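PDB 1ZTC: hypothetical protein TM0894 from Thermotoga maritima, which probably acts as a metal-dependent hydrolase of the metallo-beta-lactamase superfamily, perhaps an endoribonuclease that cuts RNA. Local coordinates for residues A[98-110]-A[147-159]. Residues are numbered along the deposited sequence; the frame is centred on the assembly and turned at random.
Sequences FYVHEVYKTKNYL and FHTPWHAREHLSF. With NI (nickel (II) ion), chain F; PO4 (phosphate ion), chain G.
In the metallo-beta-lactamase fold, an alpha-beta/beta-alpha sandwich with two mixed sheets packed between outer helices, Lys107 and Glu155 join the two halves beside the dinuclear nickel site: the loop that brings His152 to a nickel ion packs through Arg154 and Glu155 on the 3-10 turn after strand 97-101. Lys107 NZ forms a salt bridge to Glu155 OE1 at 3.1 Å and also donates to a phosphate ion that was probably picked up during crystallisation. Folding at chi2 (-80°) lays the Glu155 carboxylate across the end of Lys107, while OE2 accepts from Val82 N and from a water shared with Lys107 and Tyr109; these bonds fix the buried carboxylate beside His81, a nickel ligand. The long, flexible Lys107 also lays its CG over the centre of one face of the Arg154 guanidinium, 3.5 Å above the plane. At the guanidinium's edge, Arg154 NH1 donates to Thr106 OG1. Arg154 NH2 reaches phosphate O1 at 2.9 Å; Lys187 of the second subunit is a further donor to this anion, whose charge probably offsets those of the surrounding cations. Val103, small and branched, fits CG1 against Glu155 CA and Arg154 CG. Farther along, the flat rings of His101 and His148 stack face to face, centroids 3.9 Å apart. Both are anchored: His101 ND1 accepts from Val103 N, and His148 NE2 donates to Arg154 O at 2.7 Å, almost in its own ring plane.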
loop_
_atom_site.group_PDB
_atom_site.type_symbol
_atom_site.label_atom_id
_atom_site.label_comp_id
_atom_site.label_asym_id
_atom_site.label_seq_id
_atom_site.Cartn_x
_atom_site.Cartn_y
_atom_site.Cartn_z
ATOM N N PHE A 98 -1.285 27.626 -13.775
ATOM C CA PHE A 98 -0.943 26.271 -14.127
ATOM C C PHE A 98 -0.246 26.202 -15.458
ATOM O O PHE A 98 -0.644 26.890 -16.385
ATOM C CB PHE A 98 -2.213 25.409 -14.141
ATOM C CG PHE A 98 -2.852 25.311 -12.797
ATOM C CD1 PHE A 98 -2.362 24.417 -11.861
ATOM C CD2 PHE A 98 -3.903 26.154 -12.442
ATOM C CE1 PHE A 98 -2.905 24.333 -10.592
ATOM C CE2 PHE A 98 -4.456 26.079 -11.163
ATOM C CZ PHE A 98 -3.946 25.162 -10.240
ATOM N N TYR A 99 0.793 25.358 -15.556
ATOM C CA TYR A 99 1.597 25.246 -16.791
ATOM C C TYR A 99 1.606 23.805 -17.231
ATOM O O TYR A 99 1.917 22.909 -16.437
ATOM C CB TYR A 99 3.050 25.692 -16.580
ATOM C CG TYR A 99 3.234 27.097 -16.058
ATOM C CD1 TYR A 99 2.864 27.416 -14.764
ATOM C CD2 TYR A 99 3.833 28.088 -16.833
ATOM C CE1 TYR A 99 3.042 28.668 -14.254
ATOM C CE2 TYR A 99 4.004 29.382 -16.331
ATOM C CZ TYR A 99 3.602 29.652 -15.029
ATOM O OH TYR A 99 3.750 30.893 -14.468
ATOM N N VAL A 100 1.310 23.600 -18.504
ATOM C CA VAL A 100 1.116 22.264 -19.060
ATOM C C VAL A 100 1.349 22.342 -20.570
ATOM O O VAL A 100 1.090 23.383 -21.178
ATOM C CB VAL A 100 -0.345 21.728 -18.743
ATOM C CG1 VAL A 100 -1.387 22.586 -19.367
ATOM C CG2 VAL A 100 -0.546 20.289 -19.159
ATOM N N HIS A 101 1.837 21.251 -21.160
ATOM C CA HIS A 101 2.055 21.206 -22.598
ATOM C C HIS A 101 0.734 21.271 -23.344
ATOM O O HIS A 101 -0.231 20.573 -23.001
ATOM C CB HIS A 101 2.842 19.949 -23.024
ATOM C CG HIS A 101 3.336 20.015 -24.443
ATOM N ND1 HIS A 101 2.504 19.843 -25.526
ATOM C CD2 HIS A 101 4.559 20.314 -24.950
ATOM C CE1 HIS A 101 3.199 20.004 -26.642
ATOM N NE2 HIS A 101 4.449 20.283 -26.318
ATOM N N GLU A 102 0.704 22.094 -24.391
ATOM C CA GLU A 102 -0.518 22.394 -25.136
ATOM C C GLU A 102 -1.263 21.175 -25.690
ATOM O O GLU A 102 -2.492 21.190 -25.809
ATOM C CB GLU A 102 -0.203 23.377 -26.285
ATOM C CG GLU A 102 0.876 22.889 -27.266
ATOM C CD GLU A 102 1.125 23.831 -28.420
ATOM O OE1 GLU A 102 0.500 24.916 -28.487
ATOM O OE2 GLU A 102 1.966 23.472 -29.267
ATOM N N VAL A 103 -0.542 20.094 -25.971
ATOM C CA VAL A 103 -1.137 18.950 -26.639
ATOM C C VAL A 103 -2.047 18.123 -25.693
ATOM O O VAL A 103 -2.753 17.237 -26.140
ATOM C CB VAL A 103 -0.017 18.136 -27.384
ATOM C CG1 VAL A 103 0.763 17.297 -26.455
ATOM C CG2 VAL A 103 -0.567 17.294 -28.486
ATOM N N TYR A 104 -2.094 18.481 -24.409
ATOM C CA TYR A 104 -3.042 17.860 -23.480
ATOM C C TYR A 104 -4.475 18.124 -23.924
ATOM O O TYR A 104 -5.348 17.282 -23.742
ATOM C CB TYR A 104 -2.811 18.320 -22.029
ATOM C CG TYR A 104 -3.714 19.419 -21.519
ATOM C CD1 TYR A 104 -3.403 20.752 -21.727
ATOM C CD2 TYR A 104 -4.887 19.117 -20.831
ATOM C CE1 TYR A 104 -4.243 21.766 -21.269
ATOM C CE2 TYR A 104 -5.731 20.130 -20.360
ATOM C CZ TYR A 104 -5.406 21.448 -20.574
ATOM O OH TYR A 104 -6.242 22.452 -20.111
ATOM N N LYS A 105 -4.706 19.293 -24.512
ATOM C CA LYS A 105 -6.035 19.645 -25.021
ATOM C C LYS A 105 -6.550 18.731 -26.141
ATOM O O LYS A 105 -7.740 18.739 -26.432
ATOM C CB LYS A 105 -6.044 21.093 -25.500
ATOM C CG LYS A 105 -6.041 22.074 -24.354
ATOM C CD LYS A 105 -6.220 23.512 -24.819
ATOM C CE LYS A 105 -7.106 24.304 -23.834
ATOM N NZ LYS A 105 -6.519 24.433 -22.450
ATOM N N THR A 106 -5.675 17.935 -26.756
ATOM C CA THR A 106 -6.076 17.015 -27.818
ATOM C C THR A 106 -6.527 15.657 -27.301
ATOM O O THR A 106 -6.944 14.821 -28.093
ATOM C CB THR A 106 -4.949 16.789 -28.860
ATOM O OG1 THR A 106 -3.887 15.979 -28.325
ATOM C CG2 THR A 106 -4.379 18.118 -29.340
ATOM N N LYS A 107 -6.415 15.421 -25.992
ATOM C CA LYS A 107 -6.880 14.183 -25.384
ATOM C C LYS A 107 -8.318 14.304 -24.889
ATOM O O LYS A 107 -8.723 15.325 -24.360
ATOM C CB LYS A 107 -5.998 13.778 -24.199
ATOM C CG LYS A 107 -4.691 13.218 -24.580
ATOM C CD LYS A 107 -4.124 12.301 -23.478
ATOM C CE LYS A 107 -2.616 12.441 -23.437
ATOM N NZ LYS A 107 -1.903 11.317 -22.787
ATOM N N ASN A 108 -9.074 13.241 -25.090
ATOM C CA ASN A 108 -10.434 13.142 -24.618
ATOM C C ASN A 108 -10.403 12.412 -23.278
ATOM O O ASN A 108 -10.387 11.182 -23.234
ATOM C CB ASN A 108 -11.219 12.372 -25.677
ATOM C CG ASN A 108 -12.680 12.223 -25.341
ATOM O OD1 ASN A 108 -13.123 12.580 -24.260
ATOM N ND2 ASN A 108 -13.422 11.686 -26.263
ATOM N N TYR A 109 -10.389 13.186 -22.199
ATOM C CA TYR A 109 -10.315 12.627 -20.850
ATOM C C TYR A 109 -11.595 11.906 -20.442
ATOM O O TYR A 109 -11.554 10.979 -19.661
ATOM C CB TYR A 109 -9.928 13.711 -19.848
ATOM C CG TYR A 109 -8.505 14.113 -20.095
ATOM C CD1 TYR A 109 -7.471 13.339 -19.611
ATOM C CD2 TYR A 109 -8.193 15.217 -20.890
ATOM C CE1 TYR A 109 -6.144 13.669 -19.864
ATOM C CE2 TYR A 109 -6.862 15.558 -21.154
ATOM C CZ TYR A 109 -5.848 14.764 -20.641
ATOM O OH TYR A 109 -4.537 15.047 -20.894
ATOM N N LEU A 110 -12.727 12.328 -20.981
ATOM C CA LEU A 110 -14.000 11.635 -20.745
ATOM C C LEU A 110 -14.023 10.214 -21.257
ATOM O O LEU A 110 -14.846 9.398 -20.842
ATOM C CB LEU A 110 -15.162 12.324 -21.487
ATOM C CG LEU A 110 -15.670 13.604 -20.874
ATOM C CD1 LEU A 110 -16.905 14.040 -21.637
ATOM C CD2 LEU A 110 -15.966 13.402 -19.380
ATOM N N PHE A 147 11.473 20.978 -21.324
ATOM C CA PHE A 147 11.776 20.067 -22.418
ATOM C C PHE A 147 10.552 19.221 -22.697
ATOM O O PHE A 147 9.960 18.642 -21.775
ATOM C CB PHE A 147 12.935 19.143 -22.038
ATOM C CG PHE A 147 14.245 19.844 -21.886
ATOM C CD1 PHE A 147 14.967 20.255 -22.996
ATOM C CD2 PHE A 147 14.770 20.076 -20.636
ATOM C CE1 PHE A 147 16.194 20.904 -22.842
ATOM C CE2 PHE A 147 15.993 20.726 -20.478
ATOM C CZ PHE A 147 16.695 21.128 -21.567
ATOM N N HIS A 148 10.182 19.138 -23.961
ATOM C CA HIS A 148 9.112 18.208 -24.393
ATOM C C HIS A 148 9.701 16.817 -24.507
ATOM O O HIS A 148 10.594 16.577 -25.320
ATOM C CB HIS A 148 8.516 18.617 -25.741
ATOM C CG HIS A 148 7.236 17.897 -26.082
ATOM N ND1 HIS A 148 6.733 17.834 -27.365
ATOM C CD2 HIS A 148 6.340 17.248 -25.300
ATOM C CE1 HIS A 148 5.587 17.178 -27.360
ATOM N NE2 HIS A 148 5.328 16.799 -26.118
ATOM N N THR A 149 9.210 15.908 -23.681
ATOM C CA THR A 149 9.775 14.581 -23.579
ATOM C C THR A 149 8.646 13.551 -23.701
ATOM O O THR A 149 8.308 12.887 -22.720
ATOM C CB THR A 149 10.550 14.423 -22.258
ATOM O OG1 THR A 149 9.726 14.824 -21.154
ATOM C CG2 THR A 149 11.797 15.302 -22.240
ATOM N N PRO A 150 8.074 13.421 -24.898
ATOM C CA PRO A 150 6.835 12.629 -25.075
ATOM C C PRO A 150 7.040 11.100 -25.143
ATOM O O PRO A 150 6.558 10.454 -26.033
ATOM C CB PRO A 150 6.260 13.184 -26.390
ATOM C CG PRO A 150 7.492 13.593 -27.167
ATOM C CD PRO A 150 8.509 14.057 -26.158
ATOM N N TRP A 151 7.779 10.536 -24.205
ATOM C CA TRP A 151 8.085 9.094 -24.211
ATOM C C TRP A 151 7.431 8.501 -22.981
ATOM O O TRP A 151 8.073 7.885 -22.102
ATOM C CB TRP A 151 9.597 8.882 -24.242
ATOM C CG TRP A 151 10.203 9.784 -25.291
ATOM C CD1 TRP A 151 9.901 9.798 -26.624
ATOM C CD2 TRP A 151 11.146 10.838 -25.079
ATOM N NE1 TRP A 151 10.615 10.777 -27.248
ATOM C CE2 TRP A 151 11.386 11.433 -26.327
ATOM C CE3 TRP A 151 11.822 11.323 -23.954
ATOM C CZ2 TRP A 151 12.273 12.490 -26.493
ATOM C CZ3 TRP A 151 12.707 12.377 -24.109
ATOM C CH2 TRP A 151 12.914 12.959 -25.368
ATOM N N HIS A 152 6.132 8.724 -22.920
ATOM C CA HIS A 152 5.288 8.260 -21.828
ATOM C C HIS A 152 3.850 8.744 -22.077
ATOM O O HIS A 152 2.878 7.987 -21.979
ATOM C CB HIS A 152 5.794 8.778 -20.463
ATOM C CG HIS A 152 4.902 8.390 -19.335
ATOM N ND1 HIS A 152 4.823 7.096 -18.873
ATOM C CD2 HIS A 152 3.991 9.105 -18.627
ATOM C CE1 HIS A 152 3.927 7.034 -17.902
ATOM N NE2 HIS A 152 3.404 8.238 -17.745
ATOM N N ALA A 153 3.735 10.028 -22.421
ATOM C CA ALA A 153 2.447 10.627 -22.816
ATOM C C ALA A 153 2.764 11.775 -23.758
ATOM O O ALA A 153 3.856 12.365 -23.665
ATOM C CB ALA A 153 1.699 11.110 -21.583
ATOM N N ARG A 154 1.858 12.074 -24.685
ATOM C CA ARG A 154 2.138 13.068 -25.724
ATOM C C ARG A 154 2.457 14.448 -25.144
ATOM O O ARG A 154 3.195 15.229 -25.744
ATOM C CB ARG A 154 0.958 13.198 -26.688
ATOM C CG ARG A 154 -0.303 13.861 -26.055
ATOM C CD ARG A 154 -1.552 13.738 -26.917
ATOM N NE ARG A 154 -2.101 12.383 -26.876
ATOM C CZ ARG A 154 -3.173 11.981 -27.546
ATOM N NH1 ARG A 154 -3.827 12.821 -28.343
ATOM N NH2 ARG A 154 -3.586 10.721 -27.425
ATOM N N GLU A 155 1.892 14.761 -23.981
ATOM C CA GLU A 155 2.072 16.094 -23.371
ATOM C C GLU A 155 3.226 16.167 -22.368
ATOM O O GLU A 155 3.399 17.167 -21.660
ATOM C CB GLU A 155 0.773 16.543 -22.702
ATOM C CG GLU A 155 0.459 15.970 -21.309
ATOM C CD GLU A 155 -0.127 14.559 -21.332
ATOM O OE1 GLU A 155 -0.241 13.942 -22.429
ATOM O OE2 GLU A 155 -0.511 14.090 -20.237
ATOM N N HIS A 156 4.022 15.107 -22.307
ATOM C CA HIS A 156 4.958 14.950 -21.228
ATOM C C HIS A 156 6.131 15.931 -21.322
ATOM O O HIS A 156 6.767 16.103 -22.383
ATOM C CB HIS A 156 5.463 13.502 -21.141
ATOM C CG HIS A 156 6.248 13.235 -19.891
ATOM N ND1 HIS A 156 7.576 13.600 -19.754
ATOM C CD2 HIS A 156 5.874 12.697 -18.700
ATOM C CE1 HIS A 156 7.983 13.281 -18.534
ATOM N NE2 HIS A 156 6.967 12.736 -17.875
ATOM N N LEU A 157 6.441 16.524 -20.177
ATOM C CA LEU A 157 7.522 17.489 -20.023
ATOM C C LEU A 157 8.480 17.077 -18.928
ATOM O O LEU A 157 8.075 16.483 -17.910
ATOM C CB LEU A 157 6.959 18.856 -19.620
ATOM C CG LEU A 157 5.989 19.554 -20.576
ATOM C CD1 LEU A 157 5.412 20.776 -19.870
ATOM C CD2 LEU A 157 6.628 19.929 -21.895
ATOM N N SER A 158 9.751 17.440 -19.133
ATOM C CA SER A 158 10.779 17.372 -18.106
ATOM C C SER A 158 11.298 18.805 -17.881
ATOM O O SER A 158 11.239 19.660 -18.783
ATOM C CB SER A 158 11.905 16.392 -18.496
ATOM O OG SER A 158 11.398 15.090 -18.812
ATOM N N PHE A 159 11.777 19.058 -16.666
ATOM C CA PHE A 159 12.214 20.386 -16.255
ATOM C C PHE A 159 13.632 20.366 -15.662
ATOM O O PHE A 159 13.929 19.604 -14.746
ATOM C CB PHE A 159 11.276 20.965 -15.208
ATOM C CG PHE A 159 9.851 21.014 -15.623
ATOM C CD1 PHE A 159 9.389 22.030 -16.457
ATOM C CD2 PHE A 159 8.960 20.036 -15.200
ATOM C CE1 PHE A 159 8.058 22.079 -16.858
ATOM C CE2 PHE A 159 7.638 20.073 -15.594
ATOM C CZ PHE A 159 7.173 21.094 -16.427
HETATM NI NI NI F . 2.313 8.966 -15.871
HETATM P P PO4 G . -0.703 9.188 -25.284
HETATM O O1 PO4 G . -1.290 9.138 -26.662
HETATM O O2 PO4 G . -1.687 8.674 -24.288
HETATM O O3 PO4 G . -0.478 10.618 -24.872
HETATM O O4 PO4 G . 0.590 8.413 -25.294
HETATM O O HOH W 1 2.584 18.952 -19.490
HETATM O O HOH W 2 -2.862 12.684 -20.193
HETATM O O HOH W 3 1.458 8.816 -13.861
HETATM O O HOH W 4 2.093 6.625 -15.259
#